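PDB 3AY8: glutathione S-transferase from Bombyx mori, which transfers glutathione to electrophilic substrates, acting as a cytosolic homodimer with the GST fold. Local coordinates for the interface of chains A and B. Coordinates in Å, arbitrary orientation; residue numbers count along the deposited sequence, not the author numbering. Chains: chain A/B, Glutathione S-transferase.

Contacts 1 and 2 lie next to each other in the homodimer interface, with the centres of their C-alpha atoms about 11 Å apart. They share A:Glu67, A:Ala70 and B:Asn97. Contact 1 sets strand 63-66 and the start of helix 68-79 of chain A against the first turns of helix 90-120 of chain B. Further along, helix 90-120 meets its own copy at the two-fold axis in contact 2. By this symmetry contact 1 recurs with the chains exchanged, while contact 2 holds both halves. Contact 1 and the Glu67 and Arg69 part of contact 2 join N-terminal to C-terminal domain; the axis joins the two C-terminal domains.

Contact 1: the interface of chains A and B. Residues chain A 63, 65-67, 70, 74; chain B 90-91, 94-95, 97-98.
This is a flanking patch of the GST dimer interface. Strand 63-66 and helix 68-79 of the N-terminal domain of chain A rest on helix 90-120 of chain B. The tight part centres on A:Phe63 and B:Gln91, which slide past each other in opposite directions. The amide of B:Gln91 lies on one face of the ring, with the planes 8° apart. B:Gln91 CB adds a CH-pi contact 3.8 Å from the centroid of the A:Phe63 ring. CE1 and CZ at the far end of the ring pack on B:Val95 CG2 and B:Ala94 CB respectively. An alanine here would take away the ring face under the B:Gln91 amide and would probably leave that amide less firmly placed and the contact with B:Val95 and B:Ala94 weaker. A:Tyr74 runs alongside B:Gln91. Its phenol OH accepts from B:Gln91 NE2 at 3.2 Å, which helps fix the rotation of the amide. A:Leu65 CD1 packs on B:Ala94 CB at 3.8 Å.

B:Gln98 is the second tight point. CG is anti to the backbone N (chi1 -172°), which carries the chain out to A:Trp66, where the amide lies over one face of the indole. As modelled, B:Gln98 NE2 donates to A:Trp66 O at 3.3 Å, from above the carbonyl plane. Its 3.0 Å approach to A:Trp66 N, however, sets two donors face to face. The amide may be turned over; its oxygen would then accept from the A:Trp66 N-H, and the bond to A:Trp66 O would be given up. A:Ala70 CB packs on B:Gln98 CA at 3.9 Å.

Contact is looser at A:Ala70 O and B:Asn97, which is barely covered. A water bridges them, 2.7 Å from A:Ala70 O. B:Asn97 ND2 meets this water at 3.0 Å, nearly straight at 167°.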
loop_
_atom_site.group_PDB
_atom_site.type_symbol
_atom_site.label_atom_id
_atom_site.label_comp_id
_atom_site.label_asym_id
_atom_site.label_seq_id
_atom_site.Cartn_x
_atom_site.Cartn_y
_atom_site.Cartn_z
ATOM N N PHE A 63 9.165 10.372 -18.553
ATOM C CA PHE A 63 8.540 10.341 -17.220
ATOM C C PHE A 63 8.662 8.914 -16.704
ATOM O O PHE A 63 8.043 7.986 -17.239
ATOM C CB PHE A 63 7.067 10.786 -17.253
ATOM C CG PHE A 63 6.341 10.615 -15.927
ATOM C CD1 PHE A 63 6.726 11.341 -14.798
ATOM C CD2 PHE A 63 5.262 9.740 -15.820
ATOM C CE1 PHE A 63 6.061 11.184 -13.571
ATOM C CE2 PHE A 63 4.583 9.573 -14.602
ATOM C CZ PHE A 63 4.992 10.300 -13.475
ATOM N N LEU A 65 8.249 6.187 -13.755
ATOM C CA LEU A 65 7.358 5.938 -12.638
ATOM C C LEU A 65 7.507 4.501 -12.169
ATOM O O LEU A 65 7.462 3.576 -12.973
ATOM C CB LEU A 65 5.910 6.188 -13.071
ATOM C CG LEU A 65 4.791 6.090 -12.034
ATOM C CD1 LEU A 65 4.890 7.237 -10.991
ATOM C CD2 LEU A 65 3.437 6.071 -12.734
ATOM N N TRP A 66 7.695 4.314 -10.873
ATOM C CA TRP A 66 7.600 2.973 -10.314
ATOM C C TRP A 66 6.382 2.876 -9.398
ATOM O O TRP A 66 5.608 3.839 -9.285
ATOM C CB TRP A 66 8.909 2.542 -9.636
ATOM C CG TRP A 66 9.427 3.502 -8.603
ATOM C CD1 TRP A 66 10.218 4.591 -8.822
ATOM C CD2 TRP A 66 9.203 3.445 -7.187
ATOM N NE1 TRP A 66 10.499 5.226 -7.628
ATOM C CE2 TRP A 66 9.889 4.538 -6.610
ATOM C CE3 TRP A 66 8.500 2.567 -6.344
ATOM C CZ2 TRP A 66 9.882 4.785 -5.226
ATOM C CZ3 TRP A 66 8.490 2.823 -4.956
ATOM C CH2 TRP A 66 9.176 3.918 -4.421
ATOM N N GLU A 67 6.240 1.709 -8.761
ATOM C CA GLU A 67 5.094 1.338 -7.939
ATOM C C GLU A 67 3.929 0.917 -8.827
ATOM O O GLU A 67 3.289 1.748 -9.484
ATOM C CB GLU A 67 4.691 2.455 -6.967
ATOM C CG GLU A 67 4.471 1.960 -5.557
ATOM C CD GLU A 67 3.442 0.846 -5.484
ATOM O OE1 GLU A 67 3.667 -0.124 -4.732
ATOM O OE2 GLU A 67 2.401 0.940 -6.168
ATOM N N ALA A 70 0.453 2.803 -8.630
ATOM C CA ALA A 70 0.606 4.150 -9.202
ATOM C C ALA A 70 0.625 4.106 -10.740
ATOM O O ALA A 70 -0.031 4.917 -11.404
ATOM C CB ALA A 70 1.860 4.799 -8.683
ATOM N N TYR A 74 -2.121 5.735 -13.251
ATOM C CA TYR A 74 -1.584 6.684 -14.222
ATOM C C TYR A 74 -1.961 6.276 -15.656
ATOM O O TYR A 74 -2.458 7.100 -16.436
ATOM C CB TYR A 74 -0.070 6.782 -14.081
ATOM C CG TYR A 74 0.570 7.586 -15.188
ATOM C CD1 TYR A 74 0.474 8.980 -15.203
ATOM C CD2 TYR A 74 1.244 6.958 -16.229
ATOM C CE1 TYR A 74 1.037 9.720 -16.226
ATOM C CE2 TYR A 74 1.815 7.691 -17.261
ATOM C CZ TYR A 74 1.708 9.073 -17.252
ATOM O OH TYR A 74 2.279 9.824 -18.254
ATOM N N LEU B 90 -1.569 14.629 -14.036
ATOM C CA LEU B 90 -1.492 13.172 -13.903
ATOM C C LEU B 90 -0.129 12.663 -13.488
ATOM O O LEU B 90 -0.042 11.698 -12.749
ATOM C CB LEU B 90 -1.961 12.459 -15.185
ATOM C CG LEU B 90 -3.441 12.655 -15.505
ATOM C CD1 LEU B 90 -3.814 11.940 -16.797
ATOM C CD2 LEU B 90 -4.297 12.161 -14.338
ATOM N N GLN B 91 0.926 13.304 -13.975
ATOM C CA GLN B 91 2.283 12.928 -13.619
ATOM C C GLN B 91 2.661 13.353 -12.182
ATOM O O GLN B 91 3.255 12.563 -11.438
ATOM C CB GLN B 91 3.282 13.433 -14.673
ATOM C CG GLN B 91 2.983 12.879 -16.091
ATOM C CD GLN B 91 4.069 13.173 -17.129
ATOM O OE1 GLN B 91 4.992 13.959 -16.890
ATOM N NE2 GLN B 91 3.959 12.528 -18.294
ATOM N N ALA B 94 0.688 11.040 -10.020
ATOM C CA ALA B 94 1.333 9.721 -10.013
ATOM C C ALA B 94 2.483 9.638 -9.013
ATOM O O ALA B 94 2.658 8.621 -8.341
ATOM C CB ALA B 94 1.811 9.354 -11.413
ATOM N N VAL B 95 3.243 10.719 -8.887
ATOM C CA VAL B 95 4.324 10.757 -7.921
ATOM C C VAL B 95 3.800 10.743 -6.485
ATOM O O VAL B 95 4.333 10.027 -5.643
ATOM C CB VAL B 95 5.312 11.925 -8.184
ATOM C CG1 VAL B 95 6.432 11.919 -7.162
ATOM C CG2 VAL B 95 5.926 11.781 -9.602
ATOM N N ASN B 97 0.879 9.475 -5.569
ATOM C CA ASN B 97 0.319 8.125 -5.401
ATOM C C ASN B 97 1.432 7.127 -5.106
ATOM O O ASN B 97 1.312 6.266 -4.221
ATOM C CB ASN B 97 -0.444 7.684 -6.651
ATOM C CG ASN B 97 -1.815 8.345 -6.778
ATOM O OD1 ASN B 97 -2.356 8.911 -5.815
ATOM N ND2 ASN B 97 -2.382 8.270 -7.975
ATOM N N GLN B 98 2.517 7.294 -5.851
ATOM C CA GLN B 98 3.713 6.469 -5.711
ATOM C C GLN B 98 4.244 6.521 -4.279
ATOM O O GLN B 98 4.481 5.471 -3.672
ATOM C CB GLN B 98 4.786 6.912 -6.714
ATOM C CG GLN B 98 6.005 6.020 -6.821
ATOM C CD GLN B 98 7.189 6.754 -7.445
ATOM O OE1 GLN B 98 7.794 7.640 -6.827
ATOM N NE2 GLN B 98 7.506 6.405 -8.671
HETATM O O HOH W 1 -0.915 7.305 -10.384
#

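Contact 2: the interface of chains A and B. Residues chain A 67, 69-70, 97, 100-102, 104-105; chain B 67, 69, 97, 100-102, 104-105.
The centre of the GST dimer interface lies here, where the two copies of helix 90-120 meet at the two-fold axis.

The rings of A:Tyr101 and B:Tyr101 lie face to face, with centroids 4.1 Å apart and planes 13° from parallel. They overlap at their rims through the CE1 atoms, and the side chains cross at about a right angle. In each, CG is anti to the carbonyl carbon (chi1 -74°), which turns the ring across the axis onto its twin. The other face of each ring is covered by the arginine of the partner: B:Arg69 CB stands 3.7 Å from the centroid of the A:Tyr101 ring, and the A:Arg69 contact is its twin. Each tyrosine is thus held flat between a ring and an aliphatic stem.

Charge pairing stays within a chain. A:Arg69 NH1 forms a salt bridge with A:Glu67 OE1 at 3.1 Å. A:Arg69 N donates to A:Glu67 OE2 at 3.0 Å, from above the carboxylate plane. The carboxylate is so gripped at both oxygens, and its charge is probably offset in part by the guanidinium. OE2 lies beside B:Tyr101 CG. B:Glu67 and B:Arg69 repeat this.

Water serves the tyrosine hydroxyls. A:Tyr101 OH meets one water at 2.5 Å, and this water also bonds B:Asn97 OD1. The twin water links B:Tyr101 OH to A:Asn97 OD1. The two waters are 2.9 Å apart, so they join the two sides.

Serine hydroxyls close the axis, each at the edge of the partner's tyrosine ring. In both chains Ser104 OG takes the crowded position between backbone N and carbonyl carbon (chi1 74°), which brings it to its own Tyr101 O. A:Ser104 OG donates to A:Tyr101 O at 3.0 Å, and chain B matches. Whichever serine donates across the axis must give up that bond at that moment, so the exact symmetry is probably an average. A:Ser104 OG and B:Ser104 OG are hydrogen-bonded at 2.7 Å.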
loop_
_atom_site.group_PDB
_atom_site.type_symbol
_atom_site.label_atom_id
_atom_site.label_comp_id
_atom_site.label_asym_id
_atom_site.label_seq_id
_atom_site.Cartn_x
_atom_site.Cartn_y
_atom_site.Cartn_z
ATOM N N GLU A 67 6.240 1.709 -8.761
ATOM C CA GLU A 67 5.094 1.338 -7.939
ATOM C C GLU A 67 3.929 0.917 -8.827
ATOM O O GLU A 67 3.289 1.748 -9.484
ATOM C CB GLU A 67 4.691 2.455 -6.967
ATOM C CG GLU A 67 4.471 1.960 -5.557
ATOM C CD GLU A 67 3.442 0.846 -5.484
ATOM O OE1 GLU A 67 3.667 -0.124 -4.732
ATOM O OE2 GLU A 67 2.401 0.940 -6.168
ATOM N N ARG A 69 0.831 0.006 -8.527
ATOM C CA ARG A 69 -0.527 0.565 -8.465
ATOM C C ARG A 69 -0.607 2.041 -8.887
ATOM O O ARG A 69 -1.619 2.462 -9.434
ATOM C CB ARG A 69 -1.164 0.321 -7.095
ATOM C CG ARG A 69 -1.257 -1.181 -6.746
ATOM C CD ARG A 69 -0.977 -1.416 -5.298
ATOM N NE ARG A 69 -0.633 -2.809 -4.986
ATOM C CZ ARG A 69 0.589 -3.257 -4.705
ATOM N NH1 ARG A 69 1.628 -2.449 -4.700
ATOM N NH2 ARG A 69 0.770 -4.538 -4.417
ATOM N N ALA A 70 0.453 2.803 -8.630
ATOM C CA ALA A 70 0.606 4.150 -9.202
ATOM C C ALA A 70 0.625 4.106 -10.740
ATOM O O ALA A 70 -0.031 4.917 -11.404
ATOM C CB ALA A 70 1.860 4.799 -8.683
ATOM N N ASN A 97 -9.366 2.864 -5.064
ATOM C CA ASN A 97 -8.117 3.212 -4.369
ATOM C C ASN A 97 -7.977 2.389 -3.094
ATOM O O ASN A 97 -6.901 1.859 -2.780
ATOM C CB ASN A 97 -8.075 4.700 -4.022
ATOM C CG ASN A 97 -7.768 5.586 -5.227
ATOM O OD1 ASN A 97 -7.294 5.118 -6.275
ATOM N ND2 ASN A 97 -8.037 6.877 -5.078
ATOM N N LEU A 100 -6.967 -1.051 -3.854
ATOM C CA LEU A 100 -5.549 -0.996 -4.237
ATOM C C LEU A 100 -4.660 -0.912 -3.012
ATOM O O LEU A 100 -3.675 -1.638 -2.922
ATOM C CB LEU A 100 -5.260 0.166 -5.209
ATOM C CG LEU A 100 -5.830 -0.003 -6.630
ATOM C CD1 LEU A 100 -5.778 1.321 -7.426
ATOM C CD2 LEU A 100 -5.105 -1.135 -7.391
ATOM N N TYR A 101 -5.009 -0.045 -2.058
ATOM C CA TYR A 101 -4.235 0.042 -0.819
ATOM C C TYR A 101 -4.352 -1.226 0.005
ATOM O O TYR A 101 -3.385 -1.643 0.617
ATOM C CB TYR A 101 -4.584 1.295 0.014
ATOM C CG TYR A 101 -4.013 2.550 -0.613
ATOM C CD1 TYR A 101 -2.635 2.801 -0.608
ATOM C CD2 TYR A 101 -4.845 3.464 -1.249
ATOM C CE1 TYR A 101 -2.115 3.952 -1.214
ATOM C CE2 TYR A 101 -4.334 4.595 -1.854
ATOM C CZ TYR A 101 -2.977 4.835 -1.837
ATOM O OH TYR A 101 -2.504 5.976 -2.451
ATOM N N PHE A 102 -5.524 -1.862 -0.018
ATOM C CA PHE A 102 -5.676 -3.202 0.570
ATOM C C PHE A 102 -4.709 -4.211 -0.072
ATOM O O PHE A 102 -4.062 -4.978 0.632
ATOM C CB PHE A 102 -7.140 -3.648 0.477
ATOM C CG PHE A 102 -7.369 -5.101 0.790
ATOM C CD1 PHE A 102 -7.593 -5.521 2.105
ATOM C CD2 PHE A 102 -7.371 -6.050 -0.228
ATOM C CE1 PHE A 102 -7.809 -6.868 2.385
ATOM C CE2 PHE A 102 -7.600 -7.415 0.052
ATOM C CZ PHE A 102 -7.824 -7.815 1.348
ATOM N N SER A 104 -1.837 -3.500 -1.509
ATOM C CA SER A 104 -0.467 -3.088 -1.220
ATOM C C SER A 104 -0.084 -3.223 0.247
ATOM O O SER A 104 1.065 -3.539 0.548
ATOM C CB SER A 104 -0.245 -1.634 -1.664
ATOM O OG SER A 104 -0.880 -0.731 -0.775
ATOM N N ALA A 105 -1.035 -2.968 1.150
ATOM C CA ALA A 105 -0.754 -2.936 2.596
ATOM C C ALA A 105 -1.071 -4.231 3.342
ATOM O O ALA A 105 -0.557 -4.445 4.445
ATOM C CB ALA A 105 -1.502 -1.765 3.261
ATOM N N GLU B 67 -9.324 2.774 4.898
ATOM C CA GLU B 67 -7.997 2.882 4.302
ATOM C C GLU B 67 -7.543 4.337 4.299
ATOM O O GLU B 67 -8.044 5.165 3.526
ATOM C CB GLU B 67 -7.939 2.268 2.897
ATOM C CG GLU B 67 -6.752 1.356 2.699
ATOM C CD GLU B 67 -5.432 2.046 2.992
ATOM O OE1 GLU B 67 -4.556 1.416 3.619
ATOM O OE2 GLU B 67 -5.259 3.215 2.587
ATOM N N ARG B 69 -5.042 6.116 3.251
ATOM C CA ARG B 69 -4.577 6.856 2.069
ATOM C C ARG B 69 -5.674 7.091 1.018
ATOM O O ARG B 69 -5.648 8.104 0.329
ATOM C CB ARG B 69 -3.328 6.210 1.467
ATOM C CG ARG B 69 -2.155 6.143 2.470
ATOM C CD ARG B 69 -1.396 4.866 2.326
ATOM N NE ARG B 69 -0.561 4.545 3.490
ATOM C CZ ARG B 69 -0.832 3.611 4.400
ATOM N NH1 ARG B 69 -1.927 2.884 4.325
ATOM N NH2 ARG B 69 0.013 3.399 5.398
ATOM N N ASN B 97 0.879 9.475 -5.569
ATOM C CA ASN B 97 0.319 8.125 -5.401
ATOM C C ASN B 97 1.432 7.127 -5.106
ATOM O O ASN B 97 1.312 6.266 -4.221
ATOM C CB ASN B 97 -0.444 7.684 -6.651
ATOM C CG ASN B 97 -1.815 8.345 -6.778
ATOM O OD1 ASN B 97 -2.356 8.911 -5.815
ATOM N ND2 ASN B 97 -2.382 8.270 -7.975
ATOM N N LEU B 100 2.582 7.426 -1.639
ATOM C CA LEU B 100 1.531 6.838 -0.797
ATOM C C LEU B 100 1.625 5.325 -0.791
ATOM O O LEU B 100 1.559 4.714 0.271
ATOM C CB LEU B 100 0.124 7.301 -1.226
ATOM C CG LEU B 100 -0.205 8.777 -0.931
ATOM C CD1 LEU B 100 -1.482 9.235 -1.671
ATOM C CD2 LEU B 100 -0.325 9.029 0.588
ATOM N N TYR B 101 1.797 4.715 -1.966
ATOM C CA TYR B 101 1.962 3.262 -2.028
ATOM C C TYR B 101 3.258 2.817 -1.377
ATOM O O TYR B 101 3.289 1.782 -0.736
ATOM C CB TYR B 101 1.830 2.709 -3.465
ATOM C CG TYR B 101 0.388 2.720 -3.929
ATOM C CD1 TYR B 101 -0.555 1.836 -3.389
ATOM C CD2 TYR B 101 -0.043 3.643 -4.875
ATOM C CE1 TYR B 101 -1.891 1.873 -3.806
ATOM C CE2 TYR B 101 -1.362 3.686 -5.282
ATOM C CZ TYR B 101 -2.279 2.806 -4.748
ATOM O OH TYR B 101 -3.587 2.879 -5.180
ATOM N N PHE B 102 4.311 3.625 -1.501
ATOM C CA PHE B 102 5.545 3.392 -0.734
ATOM C C PHE B 102 5.274 3.390 0.779
ATOM O O PHE B 102 5.757 2.515 1.491
ATOM C CB PHE B 102 6.611 4.417 -1.140
ATOM C CG PHE B 102 7.812 4.457 -0.235
ATOM C CD1 PHE B 102 8.904 3.615 -0.462
ATOM C CD2 PHE B 102 7.858 5.343 0.837
ATOM C CE1 PHE B 102 10.015 3.661 0.378
ATOM C CE2 PHE B 102 8.986 5.400 1.684
ATOM C CZ PHE B 102 10.056 4.570 1.449
ATOM N N SER B 104 2.418 2.655 2.237
ATOM C CA SER B 104 1.532 1.539 2.554
ATOM C C SER B 104 2.181 0.173 2.381
ATOM O O SER B 104 1.880 -0.743 3.142
ATOM C CB SER B 104 0.264 1.606 1.688
ATOM O OG SER B 104 0.543 1.221 0.354
ATOM N N ALA B 105 3.051 0.037 1.375
ATOM C CA ALA B 105 3.643 -1.265 1.025
ATOM C C ALA B 105 5.028 -1.522 1.616
ATOM O O ALA B 105 5.458 -2.679 1.694
ATOM C CB ALA B 105 3.701 -1.432 -0.505
HETATM O O HOH W 2 -0.915 7.305 -10.384
HETATM O O HOH W 3 -4.263 5.066 -6.252
HETATM O O HOH W 4 -4.047 7.016 -4.160
#